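Local coordinates for nucleoprotein (Rift valley fever virus, PDB 3OV9) that encapsidates the viral RNA genome, binding single-stranded RNA and assembling into ring-shaped oligomers to form the nucleocapsid that serves as template for transcription and replication, at residues A[14-18]-A[19-23]; A[56-59]-A[60-64]; A[126-130]-A[131-135]. All coordinates share one frame; numbering follows the deposited sequence.

All three are local contacts, two of them loop-to-helix starts: 14-18 with 19-23 and 126-130 with 131-135 each carry an N-cap residue, whereas contact 2 is the last turns of helix 50-63. Contact 1 stands apart on the N-terminal arm, its centre about 43 Å from that of contact 2 and about 45 Å from that of contact 3. Contacts 2 and 3 touch, with centres about 17 Å apart: the carbonyl of L62 packs on L126 and P127. Contacts 1 and 2 lie in the region essential for oligomerization, each meeting a different neighbouring subunit. W125, probably important for dimerization, lies near contacts 2 and 3, and the A61 side chain is about 5 Å from that of S105, probably an RNA-binding residue.

Contact 1 of 3, residues A[14-18]-A[19-23]; sequences QAVDR and NEIEQ
D17 caps the start of helix 18-28: its OD2 accepts from E20 N at 2.8 Å, a nearly straight bond (163° at the hydrogen) that meets the carboxylate from above its plane. The side chain gets there because CG stands anti to D17's backbone N (chi1 -174°), which swings the carboxylate over the first turn. Aspartate suits this N-cap, since its short acidic side chain can accept from a first-turn amide that has no helix carbonyl four residues earlier to bond to, and its negative charge is probably favoured by the positive end of the helix dipole. Next along the chain, R18 reaches one turn ahead to E22 and forms a salt bridge, R18 NE giving its hydrogen to E22 OE2 at 3.1 Å. The carboxylate sits at the guanidinium edge, turned 72° against it, and the extended arginine lets NE meet a partner four residues later. Beneath them the regular backbone bonds begin, I21 N to D17 O at 2.9 Å and E22 N to R18 O. A water ties the turn together from the loop side: it donates to A15 O and to E20 OE1, and accepts from D17 N. Apolar packing is slight, with V16 CG1 touching I21 CD1 at 3.6 Å. A second subunit covers these branched residues: its W114 packs on V16 and its L122 on I21, while its W125, probably important for dimerization, packs on E22. The contact thus forms the bend between helix 4-13 and helix 18-28, on the arm that grips the adjoining protomer.

Contact 2 of 3, residues A[56-59]-A[60-64]; sequences KMIV and LALTR
I58 and L62, one turn apart on helix 50-63, lie side by side and point the same way, I58 CG2 meeting L62 CD2 at 4.0 Å. This is the tightly packed part of the contact: W114 and T115 of helix 112-122 touch I58, and L119 and L122 of the same helix touch L62, so two large aliphatic residues spaced four apart present two apolar side chains to that helix. L62 also folds CD1 back over the carbonyl of I58, 3.3 Å from its O. K56, A61, T63 and R64 are partly exposed, and there the helix's own side chains touch one another little. A third subunit covers K56, V59, L60 and R64: its W24 packs on K56 and V59, its F28 on L60, and the R64 guanidinium bonds to its F28 carbonyl. The side chain of T63 is about 4 Å from that of W125, probably important for dimerization, and that of A61 about 5 Å from that of S105, probably an RNA-binding residue. Here the helix ends. V59 O accepts twice from T63, from the hydroxyl OG1 at 2.8 Å and from the backbone N at 3.0 Å, the two donors reaching it from opposite faces of its carbonyl plane. The threonine hydroxyl can do this because chi1 of 67° puts OG1 between its own N and carbonyl carbon, facing back toward the carbonyl of V59, one turn earlier. The chemistry implies that V59 O, near the helix end, is held by two donors of one threonine, while the aliphatic side chains pack on the core helices and on the neighbouring subunit.

Contact 3 of 3, residues A[126-130]-A[131-135]; sequences LPVTG and TTMDG
V128 lays its CG1 methyl across the sulfur of M133, 3.8 Å from SD, the two side chains crossing at about a right angle. That methyl stands anti to the backbone N (chi1 -177°), which also brings it to within 4.0 Å of T132 CG2. M133 is bent at both chi2 and chi3, a fold that a flexible thioether chain takes easily, so its end leads away from the loop and touches L171 and Q175 of helix 159-180 and the loop residues Y140 and M145. V128 itself rests on V179 of that same long helix, and a compact branched residue fits the buried spot. The loop turns into helix 130-136 here, and T129 holds the N-cap position. Its OG1 lies between T129's own N and carbonyl carbon (chi1 63°), which turns it toward T132, 3.2 Å from T132 N and 3.1 Å from T132 OG1; threonine suits an N-cap because a short side chain brings an oxygen near the amides of the first turn. A water bridges the same two residues, accepting from T129 N at 3.0 Å and hydrogen-bonded to T132 OG1 at 2.7 Å. From the backbone, M133 N bonds to T129 O at 3.1 Å and D134 N to G130 O at 2.9 Å, setting the helix going. G130 is buried and opens the helix with helical backbone angles, its N in a weak bond to the hydroxyl of S123. The D134 carboxylate stands beside the carbonyl of G130, acceptors next to one another, and OD1 is satisfied by a salt bridge to R142 and by the backbone N of Y140. On the exposed side, T131 makes a weak hydrogen bond through OG1 to E124 of the preceding loop.

Contact 1 of 3, residues A[14-18]-A[19-23]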
ATOM      1  N   GLN A  14     -14.981  45.020  24.283  1.00 16.86           N
ATOM      2  CA  GLN A  14     -15.613  44.346  25.417  1.00 17.38           C
ATOM      3  C   GLN A  14     -14.598  43.557  26.242  1.00 17.18           C
ATOM      4  O   GLN A  14     -13.509  43.230  25.762  1.00 16.99           O
ATOM      5  CB  GLN A  14     -16.780  43.465  24.953  1.00 17.88           C
ATOM      6  CG  GLN A  14     -18.009  44.289  24.554  1.00 19.75           C
ATOM      7  CD  GLN A  14     -19.097  43.481  23.868  1.00 22.49           C
ATOM      8  OE1 GLN A  14     -19.246  42.280  24.096  1.00 24.38           O
ATOM      9  NE2 GLN A  14     -19.874  44.149  23.020  1.00 24.00           N
ATOM     10  N   ALA A  15     -14.959  43.275  27.491  1.00 16.97           N
ATOM     11  CA  ALA A  15     -14.056  42.630  28.436  1.00 16.97           C
ATOM     12  C   ALA A  15     -13.576  41.258  27.976  1.00 16.83           C
ATOM     13  O   ALA A  15     -14.354  40.446  27.474  1.00 17.26           O
ATOM     14  CB  ALA A  15     -14.710  42.530  29.810  1.00 16.93           C
ATOM     15  N   VAL A  16     -12.275  41.033  28.134  1.00 16.70           N
ATOM     16  CA  VAL A  16     -11.676  39.716  27.976  1.00 16.48           C
ATOM     17  C   VAL A  16     -11.428  39.227  29.403  1.00 16.34           C
ATOM     18  O   VAL A  16     -10.317  39.321  29.932  1.00 16.21           O
ATOM     19  CB  VAL A  16     -10.380  39.784  27.135  1.00 16.68           C
ATOM     20  CG1 VAL A  16      -9.801  38.397  26.909  1.00 16.72           C
ATOM     21  CG2 VAL A  16     -10.660  40.451  25.795  1.00 17.06           C
ATOM     22  N   ASP A  17     -12.503  38.738  30.016  1.00 16.42           N
ATOM     23  CA  ASP A  17     -12.541  38.398  31.438  1.00 16.78           C
ATOM     24  C   ASP A  17     -11.932  37.023  31.687  1.00 16.84           C
ATOM     25  O   ASP A  17     -12.501  36.004  31.288  1.00 17.02           O
ATOM     26  CB  ASP A  17     -13.996  38.445  31.928  1.00 16.90           C
ATOM     27  CG  ASP A  17     -14.129  38.248  33.434  1.00 17.96           C
ATOM     28  OD1 ASP A  17     -14.753  39.121  34.077  1.00 20.43           O
ATOM     29  OD2 ASP A  17     -13.635  37.235  33.976  1.00 18.30           O
ATOM     30  N   ARG A  18     -10.780  37.002  32.356  1.00 16.82           N
ATOM     31  CA  ARG A  18     -10.053  35.759  32.627  1.00 17.29           C
ATOM     32  C   ARG A  18     -10.912  34.730  33.365  1.00 17.16           C
ATOM     33  O   ARG A  18     -10.963  33.568  32.965  1.00 17.00           O
ATOM     34  CB  ARG A  18      -8.758  36.038  33.400  1.00 17.51           C
ATOM     35  CG  ARG A  18      -7.936  34.797  33.732  1.00 19.28           C
ATOM     36  CD  ARG A  18      -6.652  35.168  34.457  1.00 22.12           C
ATOM     37  NE  ARG A  18      -6.034  34.009  35.097  1.00 24.55           N
ATOM     38  CZ  ARG A  18      -4.948  34.060  35.866  1.00 25.93           C
ATOM     39  NH1 ARG A  18      -4.343  35.218  36.106  1.00 26.29           N
ATOM     40  NH2 ARG A  18      -4.465  32.945  36.402  1.00 26.77           N
ATOM     41  N   ASN A  19     -11.583  35.156  34.432  1.00 17.28           N
ATOM     42  CA  ASN A  19     -12.418  34.244  35.217  1.00 17.38           C
ATOM     43  C   ASN A  19     -13.591  33.676  34.419  1.00 17.02           C
ATOM     44  O   ASN A  19     -13.907  32.491  34.531  1.00 17.13           O
ATOM     45  CB  ASN A  19     -12.906  34.915  36.506  1.00 17.94           C
ATOM     46  CG  ASN A  19     -11.783  35.163  37.498  1.00 18.89           C
ATOM     47  OD1 ASN A  19     -11.836  36.113  38.280  1.00 20.96           O
ATOM     48  ND2 ASN A  19     -10.759  34.311  37.475  1.00 20.69           N
ATOM     49  N   GLU A  20     -14.212  34.524  33.601  1.00 16.53           N
ATOM     50  CA  GLU A  20     -15.324  34.115  32.748  1.00 16.10           C
ATOM     51  C   GLU A  20     -14.871  33.134  31.666  1.00 15.67           C
ATOM     52  O   GLU A  20     -15.514  32.105  31.448  1.00 15.35           O
ATOM     53  CB  GLU A  20     -15.977  35.339  32.105  1.00 16.46           C
ATOM     54  CG  GLU A  20     -17.140  35.012  31.178  1.00 17.19           C
ATOM     55  CD  GLU A  20     -17.811  36.246  30.611  1.00 19.03           C
ATOM     56  OE1 GLU A  20     -17.105  37.113  30.051  1.00 18.97           O
ATOM     57  OE2 GLU A  20     -19.053  36.338  30.711  1.00 20.55           O
ATOM     58  N   ILE A  21     -13.763  33.460  31.003  1.00 15.14           N
ATOM     59  CA  ILE A  21     -13.233  32.631  29.919  1.00 15.04           C
ATOM     60  C   ILE A  21     -12.763  31.269  30.437  1.00 15.18           C
ATOM     61  O   ILE A  21     -13.012  30.242  29.797  1.00 15.01           O
ATOM     62  CB  ILE A  21     -12.112  33.365  29.139  1.00 14.99           C
ATOM     63  CG1 ILE A  21     -12.714  34.505  28.310  1.00 14.94           C
ATOM     64  CG2 ILE A  21     -11.352  32.402  28.231  1.00 14.96           C
ATOM     65  CD1 ILE A  21     -11.726  35.579  27.925  1.00 13.29           C
ATOM     66  N   GLU A  22     -12.104  31.264  31.595  1.00 15.36           N
ATOM     67  CA  GLU A  22     -11.626  30.018  32.203  1.00 15.52           C
ATOM     68  C   GLU A  22     -12.771  29.083  32.608  1.00 15.61           C
ATOM     69  O   GLU A  22     -12.618  27.857  32.544  1.00 15.20           O
ATOM     70  CB  GLU A  22     -10.679  30.299  33.377  1.00 15.73           C
ATOM     71  CG  GLU A  22      -9.290  30.788  32.938  1.00 16.69           C
ATOM     72  CD  GLU A  22      -8.351  31.086  34.094  1.00 19.17           C
ATOM     73  OE1 GLU A  22      -8.763  30.942  35.264  1.00 20.70           O
ATOM     74  OE2 GLU A  22      -7.190  31.468  33.828  1.00 19.78           O
ATOM     75  N   GLN A  23     -13.906  29.662  33.008  1.00 15.58           N
ATOM     76  CA  GLN A  23     -15.114  28.884  33.295  0.70 15.87           C
ATOM     77  C   GLN A  23     -15.634  28.217  32.024  1.00 15.50           C
ATOM     78  O   GLN A  23     -16.027  27.045  32.044  1.00 15.59           O
ATOM     79  CB  GLN A  23     -16.209  29.756  33.920  0.70 16.16           C
ATOM     80  CG  GLN A  23     -16.003  30.067  35.398  0.70 18.00           C
ATOM     81  CD  GLN A  23     -17.249  30.607  36.084  0.70 19.48           C
ATOM     82  OE1 GLN A  23     -18.364  30.157  35.822  0.70 21.04           O
ATOM     83  NE2 GLN A  23     -17.059  31.566  36.984  0.70 20.46           N
TER
HETATM   84  O   HOH W   1     -14.856  37.750  28.553  1.00 17.82           O

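Contact 2 of 3, residues A[56-59]-A[60-64]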
ATOM      1  N   LYS A  56     -16.867  -7.206  40.496  1.00 14.30           N
ATOM      2  CA  LYS A  56     -16.644  -8.226  39.464  1.00 14.34           C
ATOM      3  C   LYS A  56     -16.240  -7.583  38.146  1.00 14.10           C
ATOM      4  O   LYS A  56     -15.295  -8.026  37.497  1.00 14.17           O
ATOM      5  CB  LYS A  56     -17.902  -9.067  39.231  1.00 14.64           C
ATOM      6  CG  LYS A  56     -18.254 -10.019  40.347  1.00 15.37           C
ATOM      7  CD  LYS A  56     -19.303 -11.016  39.887  1.00 16.76           C
ATOM      8  CE  LYS A  56     -19.914 -11.759  41.057  1.00 17.62           C
ATOM      9  NZ  LYS A  56     -20.986 -12.690  40.606  1.00 18.64           N
ATOM     10  N   MET A  57     -16.965  -6.531  37.763  1.00 13.80           N
ATOM     11  CA  MET A  57     -16.709  -5.831  36.510  1.00 13.29           C
ATOM     12  C   MET A  57     -15.346  -5.136  36.489  1.00 13.04           C
ATOM     13  O   MET A  57     -14.712  -5.042  35.438  1.00 12.79           O
ATOM     14  CB  MET A  57     -17.847  -4.849  36.188  1.00 13.32           C
ATOM     15  CG  MET A  57     -19.108  -5.545  35.677  1.00 13.76           C
ATOM     16  SD  MET A  57     -20.444  -4.440  35.161  1.00 14.84           S
ATOM     17  CE  MET A  57     -21.174  -4.036  36.742  1.00 14.82           C
ATOM     18  N   ILE A  58     -14.895  -4.665  37.651  1.00 12.94           N
ATOM     19  CA  ILE A  58     -13.568  -4.057  37.769  1.00 13.05           C
ATOM     20  C   ILE A  58     -12.466  -5.115  37.604  1.00 13.44           C
ATOM     21  O   ILE A  58     -11.502  -4.898  36.866  1.00 13.56           O
ATOM     22  CB  ILE A  58     -13.411  -3.244  39.085  1.00 12.98           C
ATOM     23  CG1 ILE A  58     -14.323  -2.009  39.044  1.00 12.58           C
ATOM     24  CG2 ILE A  58     -11.951  -2.817  39.300  1.00 12.74           C
ATOM     25  CD1 ILE A  58     -14.521  -1.316  40.383  1.00 12.66           C
ATOM     26  N   VAL A  59     -12.628  -6.257  38.269  1.00 14.14           N
ATOM     27  CA  VAL A  59     -11.697  -7.386  38.101  1.00 14.63           C
ATOM     28  C   VAL A  59     -11.653  -7.817  36.634  1.00 14.93           C
ATOM     29  O   VAL A  59     -10.576  -8.051  36.073  1.00 14.87           O
ATOM     30  CB  VAL A  59     -12.062  -8.576  39.030  1.00 14.59           C
ATOM     31  CG1 VAL A  59     -11.191  -9.806  38.733  1.00 15.22           C
ATOM     32  CG2 VAL A  59     -11.917  -8.175  40.486  1.00 15.29           C
ATOM     33  N   LEU A  60     -12.832  -7.884  36.019  1.00 15.18           N
ATOM     34  CA  LEU A  60     -12.980  -8.192  34.603  1.00 15.72           C
ATOM     35  C   LEU A  60     -12.240  -7.187  33.713  1.00 15.57           C
ATOM     36  O   LEU A  60     -11.497  -7.576  32.811  1.00 15.54           O
ATOM     37  CB  LEU A  60     -14.472  -8.233  34.255  1.00 16.16           C
ATOM     38  CG  LEU A  60     -15.013  -9.086  33.112  1.00 17.62           C
ATOM     39  CD1 LEU A  60     -14.494 -10.517  33.163  1.00 17.93           C
ATOM     40  CD2 LEU A  60     -16.535  -9.065  33.142  1.00 18.57           C
ATOM     41  N   ALA A  61     -12.440  -5.895  33.979  1.00 15.09           N
ATOM     42  CA  ALA A  61     -11.780  -4.828  33.229  1.00 15.13           C
ATOM     43  C   ALA A  61     -10.258  -4.906  33.316  1.00 15.08           C
ATOM     44  O   ALA A  61      -9.560  -4.722  32.320  1.00 15.42           O
ATOM     45  CB  ALA A  61     -12.264  -3.462  33.714  1.00 14.99           C
ATOM     46  N   LEU A  62      -9.755  -5.187  34.514  1.00 15.40           N
ATOM     47  CA  LEU A  62      -8.323  -5.133  34.785  1.00 15.39           C
ATOM     48  C   LEU A  62      -7.563  -6.361  34.297  1.00 15.44           C
ATOM     49  O   LEU A  62      -6.372  -6.275  34.000  1.00 15.15           O
ATOM     50  CB  LEU A  62      -8.077  -4.895  36.283  1.00 15.51           C
ATOM     51  CG  LEU A  62      -8.067  -3.444  36.800  1.00 15.49           C
ATOM     52  CD1 LEU A  62      -9.198  -2.584  36.233  1.00 15.93           C
ATOM     53  CD2 LEU A  62      -8.097  -3.419  38.326  1.00 15.08           C
ATOM     54  N   THR A  63      -8.253  -7.494  34.200  1.00 15.62           N
ATOM     55  CA  THR A  63      -7.591  -8.749  33.838  1.00 15.88           C
ATOM     56  C   THR A  63      -7.928  -9.255  32.431  1.00 16.20           C
ATOM     57  O   THR A  63      -7.156 -10.026  31.854  1.00 16.28           O
ATOM     58  CB  THR A  63      -7.832  -9.866  34.891  1.00 15.77           C
ATOM     59  OG1 THR A  63      -9.212 -10.246  34.900  1.00 15.44           O
ATOM     60  CG2 THR A  63      -7.411  -9.402  36.294  1.00 16.15           C
ATOM     61  N   ARG A  64      -9.060  -8.820  31.879  1.00 16.26           N
ATOM     62  CA  ARG A  64      -9.468  -9.250  30.533  1.00 16.77           C
ATOM     63  C   ARG A  64      -9.638  -8.106  29.534  1.00 17.18           C
ATOM     64  O   ARG A  64      -9.516  -8.311  28.327  1.00 17.80           O
ATOM     65  CB  ARG A  64     -10.746 -10.099  30.584  1.00 16.56           C
ATOM     66  CG  ARG A  64     -10.620 -11.436  31.320  1.00 16.42           C
ATOM     67  CD  ARG A  64      -9.510 -12.344  30.761  1.00 16.07           C
ATOM     68  NE  ARG A  64      -9.639 -12.625  29.327  1.00 15.19           N
ATOM     69  CZ  ARG A  64     -10.312 -13.651  28.805  1.00 15.26           C
ATOM     70  NH1 ARG A  64     -10.951 -14.514  29.585  1.00 14.67           N
ATOM     71  NH2 ARG A  64     -10.352 -13.815  27.488  1.00 14.88           N
TER

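Contact 3 of 3, residues A[126-130]-A[131-135]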
ATOM      1  N   LEU A 126      -2.260  -8.385  35.437  1.00 20.71           N
ATOM      2  CA  LEU A 126      -2.489  -7.241  34.561  1.00 20.70           C
ATOM      3  C   LEU A 126      -1.695  -7.401  33.260  1.00 20.86           C
ATOM      4  O   LEU A 126      -0.722  -8.164  33.227  1.00 20.81           O
ATOM      5  CB  LEU A 126      -2.089  -5.942  35.274  1.00 20.41           C
ATOM      6  CG  LEU A 126      -2.727  -5.651  36.636  1.00 20.24           C
ATOM      7  CD1 LEU A 126      -2.048  -4.450  37.282  1.00 19.54           C
ATOM      8  CD2 LEU A 126      -4.233  -5.432  36.525  1.00 19.50           C
ATOM      9  N   PRO A 127      -2.106  -6.694  32.181  1.00 21.12           N
ATOM     10  CA  PRO A 127      -1.392  -6.763  30.897  1.00 21.29           C
ATOM     11  C   PRO A 127       0.099  -6.456  31.036  1.00 21.58           C
ATOM     12  O   PRO A 127       0.931  -7.166  30.466  1.00 21.70           O
ATOM     13  CB  PRO A 127      -2.091  -5.697  30.053  1.00 21.32           C
ATOM     14  CG  PRO A 127      -3.470  -5.653  30.596  1.00 21.13           C
ATOM     15  CD  PRO A 127      -3.314  -5.852  32.078  1.00 21.13           C
ATOM     16  N   VAL A 128       0.421  -5.405  31.787  1.00 21.59           N
ATOM     17  CA  VAL A 128       1.788  -5.152  32.219  1.00 21.81           C
ATOM     18  C   VAL A 128       1.836  -5.454  33.713  1.00 21.94           C
ATOM     19  O   VAL A 128       1.120  -4.835  34.499  1.00 21.97           O
ATOM     20  CB  VAL A 128       2.229  -3.695  31.949  1.00 21.73           C
ATOM     21  CG1 VAL A 128       3.688  -3.493  32.338  1.00 21.98           C
ATOM     22  CG2 VAL A 128       2.021  -3.332  30.488  1.00 21.94           C
ATOM     23  N   THR A 129       2.661  -6.424  34.095  1.00 22.00           N
ATOM     24  CA  THR A 129       2.723  -6.871  35.484  1.00 22.10           C
ATOM     25  C   THR A 129       3.538  -5.899  36.329  1.00 21.94           C
ATOM     26  O   THR A 129       4.319  -5.106  35.796  1.00 21.98           O
ATOM     27  CB  THR A 129       3.332  -8.288  35.614  1.00 22.29           C
ATOM     28  OG1 THR A 129       4.692  -8.270  35.159  1.00 22.68           O
ATOM     29  CG2 THR A 129       2.526  -9.308  34.807  1.00 22.49           C
ATOM     30  N   GLY A 130       3.342  -5.965  37.643  1.00 21.99           N
ATOM     31  CA  GLY A 130       4.154  -5.204  38.590  1.00 22.15           C
ATOM     32  C   GLY A 130       5.630  -5.545  38.479  1.00 22.34           C
ATOM     33  O   GLY A 130       6.482  -4.660  38.566  1.00 22.18           O
ATOM     34  N   THR A 131       5.923  -6.829  38.270  1.00 22.57           N
ATOM     35  CA  THR A 131       7.298  -7.311  38.086  1.00 22.83           C
ATOM     36  C   THR A 131       7.993  -6.634  36.901  1.00 22.71           C
ATOM     37  O   THR A 131       9.153  -6.229  37.004  1.00 22.76           O
ATOM     38  CB  THR A 131       7.340  -8.854  37.930  1.00 22.95           C
ATOM     39  OG1 THR A 131       6.697  -9.463  39.054  1.00 23.75           O
ATOM     40  CG2 THR A 131       8.779  -9.362  37.853  1.00 23.58           C
ATOM     41  N   THR A 132       7.278  -6.513  35.783  1.00 22.69           N
ATOM     42  CA  THR A 132       7.785  -5.810  34.605  1.00 22.65           C
ATOM     43  C   THR A 132       8.061  -4.336  34.929  1.00 22.50           C
ATOM     44  O   THR A 132       9.114  -3.802  34.573  1.00 22.51           O
ATOM     45  CB  THR A 132       6.815  -5.946  33.403  1.00 22.70           C
ATOM     46  OG1 THR A 132       6.727  -7.324  33.017  1.00 23.25           O
ATOM     47  CG2 THR A 132       7.291  -5.131  32.208  1.00 22.84           C
ATOM     48  N   MET A 133       7.121  -3.695  35.620  1.00 22.41           N
ATOM     49  CA  MET A 133       7.290  -2.302  36.036  1.00 22.12           C
ATOM     50  C   MET A 133       8.504  -2.104  36.950  1.00 22.41           C
ATOM     51  O   MET A 133       9.193  -1.086  36.852  1.00 22.49           O
ATOM     52  CB  MET A 133       6.021  -1.774  36.712  1.00 21.66           C
ATOM     53  CG  MET A 133       4.820  -1.605  35.780  1.00 20.41           C
ATOM     54  SD  MET A 133       5.090  -0.580  34.314  1.00 16.42           S
ATOM     55  CE  MET A 133       5.718   0.946  35.029  1.00 17.76           C
ATOM     56  N   ASP A 134       8.762  -3.082  37.818  1.00 22.96           N
ATOM     57  CA  ASP A 134       9.902  -3.042  38.747  1.00 23.41           C
ATOM     58  C   ASP A 134      11.266  -3.017  38.055  1.00 23.76           C
ATOM     59  O   ASP A 134      12.239  -2.498  38.608  1.00 23.71           O
ATOM     60  CB  ASP A 134       9.842  -4.214  39.731  1.00 23.46           C
ATOM     61  CG  ASP A 134       8.759  -4.045  40.781  1.00 23.60           C
ATOM     62  OD1 ASP A 134       8.265  -2.911  40.971  1.00 23.72           O
ATOM     63  OD2 ASP A 134       8.407  -5.053  41.427  1.00 23.57           O
ATOM     64  N   GLY A 135      11.330  -3.583  36.850  1.00 24.16           N
ATOM     65  CA  GLY A 135      12.554  -3.578  36.052  1.00 24.57           C
ATOM     66  C   GLY A 135      12.847  -2.212  35.464  1.00 24.88           C
ATOM     67  O   GLY A 135      13.997  -1.887  35.159  1.00 25.12           O
TER
HETATM   68  O   HOH W   2       4.261  -7.741  31.937  1.00 21.05           O